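Local coordinates for uncharacterized protein (Ruminococcus gnavus, PDB 4HYZ) that is of unknown function, belonging to the DUF3887 family of the NTF2-like clan and probably exported as a lipoprotein, at residues A[22-27]-A[66-71]. Sequence-based numbering, arbitrary orientation.
Sequences EDIEIA and KEFGKC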
ATOM      1  N   GLU A  22       4.798 -10.141 -21.635  1.00 30.86           N
ATOM      2  CA  GLU A  22       4.352 -10.697 -22.936  1.00 30.39           C
ATOM      3  C   GLU A  22       3.409  -9.745 -23.642  1.00 33.52           C
ATOM      4  O   GLU A  22       3.554  -9.515 -24.821  1.00 34.87           O
ATOM      5  CB  GLU A  22       3.653 -12.036 -22.728  1.00 30.60           C
ATOM      6  CG  GLU A  22       4.642 -13.150 -22.510  1.00 37.11           C
ATOM      7  CD  GLU A  22       4.096 -14.397 -21.864  1.00 46.63           C
ATOM      8  OE1 GLU A  22       2.942 -14.382 -21.381  1.00 45.28           O
ATOM      9  OE2 GLU A  22       4.870 -15.372 -21.765  1.00 54.66           O
ATOM     10  N   ASP A  23       2.456  -9.164 -22.905  1.00 31.15           N
ATOM     11  CA  ASP A  23       1.472  -8.247 -23.471  1.00 31.75           C
ATOM     12  C   ASP A  23       2.113  -6.931 -23.938  1.00 37.03           C
ATOM     13  O   ASP A  23       1.656  -6.359 -24.925  1.00 37.58           O
ATOM     14  CB  ASP A  23       0.331  -8.008 -22.469  1.00 32.47           C
ATOM     15  CG  ASP A  23      -0.540  -9.247 -22.289  1.00 37.35           C
ATOM     16  OD1 ASP A  23      -0.344 -10.241 -23.047  1.00 37.76           O
ATOM     17  OD2 ASP A  23      -1.390  -9.245 -21.381  1.00 39.87           O
ATOM     18  N   ILE A  24       3.176  -6.460 -23.260  1.00 34.35           N
ATOM     19  CA  ILE A  24       3.864  -5.236 -23.703  1.00 35.37           C
ATOM     20  C   ILE A  24       4.666  -5.568 -24.977  1.00 38.53           C
ATOM     21  O   ILE A  24       4.703  -4.748 -25.888  1.00 40.27           O
ATOM     22  CB  ILE A  24       4.721  -4.584 -22.592  1.00 38.07           C
ATOM     23  CG1 ILE A  24       3.792  -3.957 -21.537  1.00 37.47           C
ATOM     24  CG2 ILE A  24       5.723  -3.544 -23.159  1.00 37.53           C
ATOM     25  CD1 ILE A  24       4.463  -3.767 -20.178  1.00 37.18           C
ATOM     26  N   GLU A  25       5.244  -6.780 -25.064  1.00 34.20           N
ATOM     27  CA  GLU A  25       5.950  -7.219 -26.275  1.00 35.11           C
ATOM     28  C   GLU A  25       4.982  -7.319 -27.447  1.00 40.78           C
ATOM     29  O   GLU A  25       5.336  -6.946 -28.546  1.00 43.12           O
ATOM     30  CB  GLU A  25       6.644  -8.564 -26.067  1.00 35.80           C
ATOM     31  CG  GLU A  25       7.862  -8.496 -25.161  1.00 35.50           C
ATOM     32  CD  GLU A  25       8.273  -9.833 -24.562  1.00 50.12           C
ATOM     33  OE1 GLU A  25       7.535 -10.839 -24.709  1.00 43.48           O
ATOM     34  OE2 GLU A  25       9.300  -9.844 -23.854  1.00 44.58           O
ATOM     35  N   ILE A  26       3.755  -7.789 -27.221  1.00 38.54           N
ATOM     36  CA  ILE A  26       2.729  -7.881 -28.279  1.00 38.37           C
ATOM     37  C   ILE A  26       2.344  -6.448 -28.701  1.00 41.37           C
ATOM     38  O   ILE A  26       2.182  -6.205 -29.886  1.00 42.79           O
ATOM     39  CB  ILE A  26       1.508  -8.751 -27.847  1.00 40.41           C
ATOM     40  CG1 ILE A  26       1.895 -10.270 -27.714  1.00 40.84           C
ATOM     41  CG2 ILE A  26       0.343  -8.595 -28.828  1.00 41.22           C
ATOM     42  CD1 ILE A  26       1.005 -11.072 -26.477  1.00 46.52           C
ATOM     43  N   ALA A  27       2.222  -5.497 -27.747  1.00 37.79           N
ATOM     44  CA  ALA A  27       1.933  -4.089 -28.071  1.00 38.37           C
ATOM     45  C   ALA A  27       3.067  -3.476 -28.911  1.00 41.19           C
ATOM     46  O   ALA A  27       2.789  -2.807 -29.902  1.00 42.85           O
ATOM     47  CB  ALA A  27       1.736  -3.275 -26.799  1.00 38.26           C
ATOM     48  N   LYS A  66      15.019  -1.667 -24.114  1.00 67.87           N
ATOM     49  CA  LYS A  66      16.275  -2.073 -23.490  1.00 69.15           C
ATOM     50  C   LYS A  66      16.051  -3.184 -22.458  1.00 71.46           C
ATOM     51  O   LYS A  66      16.719  -4.215 -22.529  1.00 73.62           O
ATOM     52  CB  LYS A  66      17.011  -0.877 -22.854  1.00 73.78           C
ATOM     53  CG  LYS A  66      17.603   0.095 -23.863  1.00 88.72           C
ATOM     54  CD  LYS A  66      18.425   1.165 -23.170  1.00103.45           C
ATOM     55  N   GLU A  67      15.085  -3.013 -21.544  1.00 63.38           N
ATOM     56  CA  GLU A  67      14.874  -3.954 -20.441  1.00 59.57           C
ATOM     57  C   GLU A  67      13.550  -3.710 -19.709  1.00 54.90           C
ATOM     58  O   GLU A  67      13.032  -2.588 -19.755  1.00 52.15           O
ATOM     59  CB  GLU A  67      16.024  -3.656 -19.447  1.00 63.71           C
ATOM     60  CG  GLU A  67      16.505  -4.779 -18.563  1.00 79.27           C
ATOM     61  CD  GLU A  67      17.488  -4.288 -17.515  1.00112.24           C
ATOM     62  OE1 GLU A  67      17.075  -3.515 -16.619  1.00104.02           O
ATOM     63  OE2 GLU A  67      18.677  -4.674 -17.594  1.00120.33           O
ATOM     64  N   PHE A  68      13.042  -4.731 -18.978  1.00 47.13           N
ATOM     65  CA  PHE A  68      11.911  -4.550 -18.050  1.00 43.29           C
ATOM     66  C   PHE A  68      12.504  -4.237 -16.706  1.00 47.35           C
ATOM     67  O   PHE A  68      13.541  -4.801 -16.363  1.00 48.15           O
ATOM     68  CB  PHE A  68      10.984  -5.778 -17.958  1.00 41.24           C
ATOM     69  CG  PHE A  68      10.105  -5.947 -19.173  1.00 40.54           C
ATOM     70  CD1 PHE A  68       8.980  -5.146 -19.357  1.00 41.00           C
ATOM     71  CD2 PHE A  68      10.407  -6.897 -20.146  1.00 40.27           C
ATOM     72  CE1 PHE A  68       8.187  -5.280 -20.504  1.00 39.10           C
ATOM     73  CE2 PHE A  68       9.592  -7.048 -21.271  1.00 40.60           C
ATOM     74  CZ  PHE A  68       8.489  -6.227 -21.442  1.00 36.69           C
ATOM     75  N   GLY A  69      11.883  -3.332 -15.971  1.00 43.72           N
ATOM     76  CA  GLY A  69      12.307  -2.982 -14.625  1.00 44.05           C
ATOM     77  C   GLY A  69      11.362  -3.535 -13.566  1.00 49.51           C
ATOM     78  O   GLY A  69      10.747  -4.590 -13.754  1.00 48.69           O
ATOM     79  N   LYS A  70      11.216  -2.792 -12.458  1.00 46.88           N
ATOM     80  CA  LYS A  70      10.394  -3.116 -11.286  1.00 44.86           C
ATOM     81  C   LYS A  70       8.894  -3.131 -11.573  1.00 46.13           C
ATOM     82  O   LYS A  70       8.412  -2.427 -12.461  1.00 43.69           O
ATOM     83  CB  LYS A  70      10.663  -2.117 -10.153  1.00 46.13           C
ATOM     84  CG  LYS A  70      12.027  -2.265  -9.524  1.00 57.86           C
ATOM     85  CD  LYS A  70      12.251  -1.217  -8.422  1.00 64.12           C
ATOM     86  N   CYS A  71       8.161  -3.916 -10.764  1.00 43.82           N
ATOM     87  CA  CYS A  71       6.710  -4.071 -10.791  1.00 43.44           C
ATOM     88  C   CYS A  71       6.111  -3.567  -9.514  1.00 42.34           C
ATOM     89  O   CYS A  71       6.630  -3.899  -8.448  1.00 39.87           O
ATOM     90  CB  CYS A  71       6.326  -5.529 -10.996  1.00 45.85           C
ATOM     91  SG  CYS A  71       6.340  -6.041 -12.712  1.00 51.82           S
TER
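Phe-68 reaches from strand 65-78 to helix 13-28, where its outer rim touches Ile-24 at CE1 and Glu-25 at CE2, on either side of CZ. CE1 of Phe-68 lies 4.0 Å from both CG2 and CD1 of Ile-24, so the isoleucine straddles that ring carbon with its two methyl groups. Chi1 of Ile-24 (-71°) turns CG2 anti to the backbone N and CG1 anti to the carbonyl carbon, and chi2 (158°) carries CD1 to CE1 of Phe-68. OE2 of Glu-25 comes 3.8 Å from CE2 of Phe-68, with the carboxylate tilted 57° from the ring plane; the approach is near that plane, where ring hydrogens carry slight positive charge, so a weak electrostatic attraction is plausible. The Glu-25 chain is extended beyond CG, and its OE1 is hydrogen-bonded to a glycerol, probably from crystallisation. The contact is small, 137 Å², and the nearest CA atoms, of Ile-24 and Phe-68, remain 9.9 Å apart, so side chains alone bridge the gap. Phe-68 also touches Met-21, Val-90 of strand 81-92 and the ring of Phe-65, while Ile-24 packs on Ile-88 and Phe-112, seating helix 13-28 against the antiparallel sheet, an arrangement consistent with an NTF2-like fold.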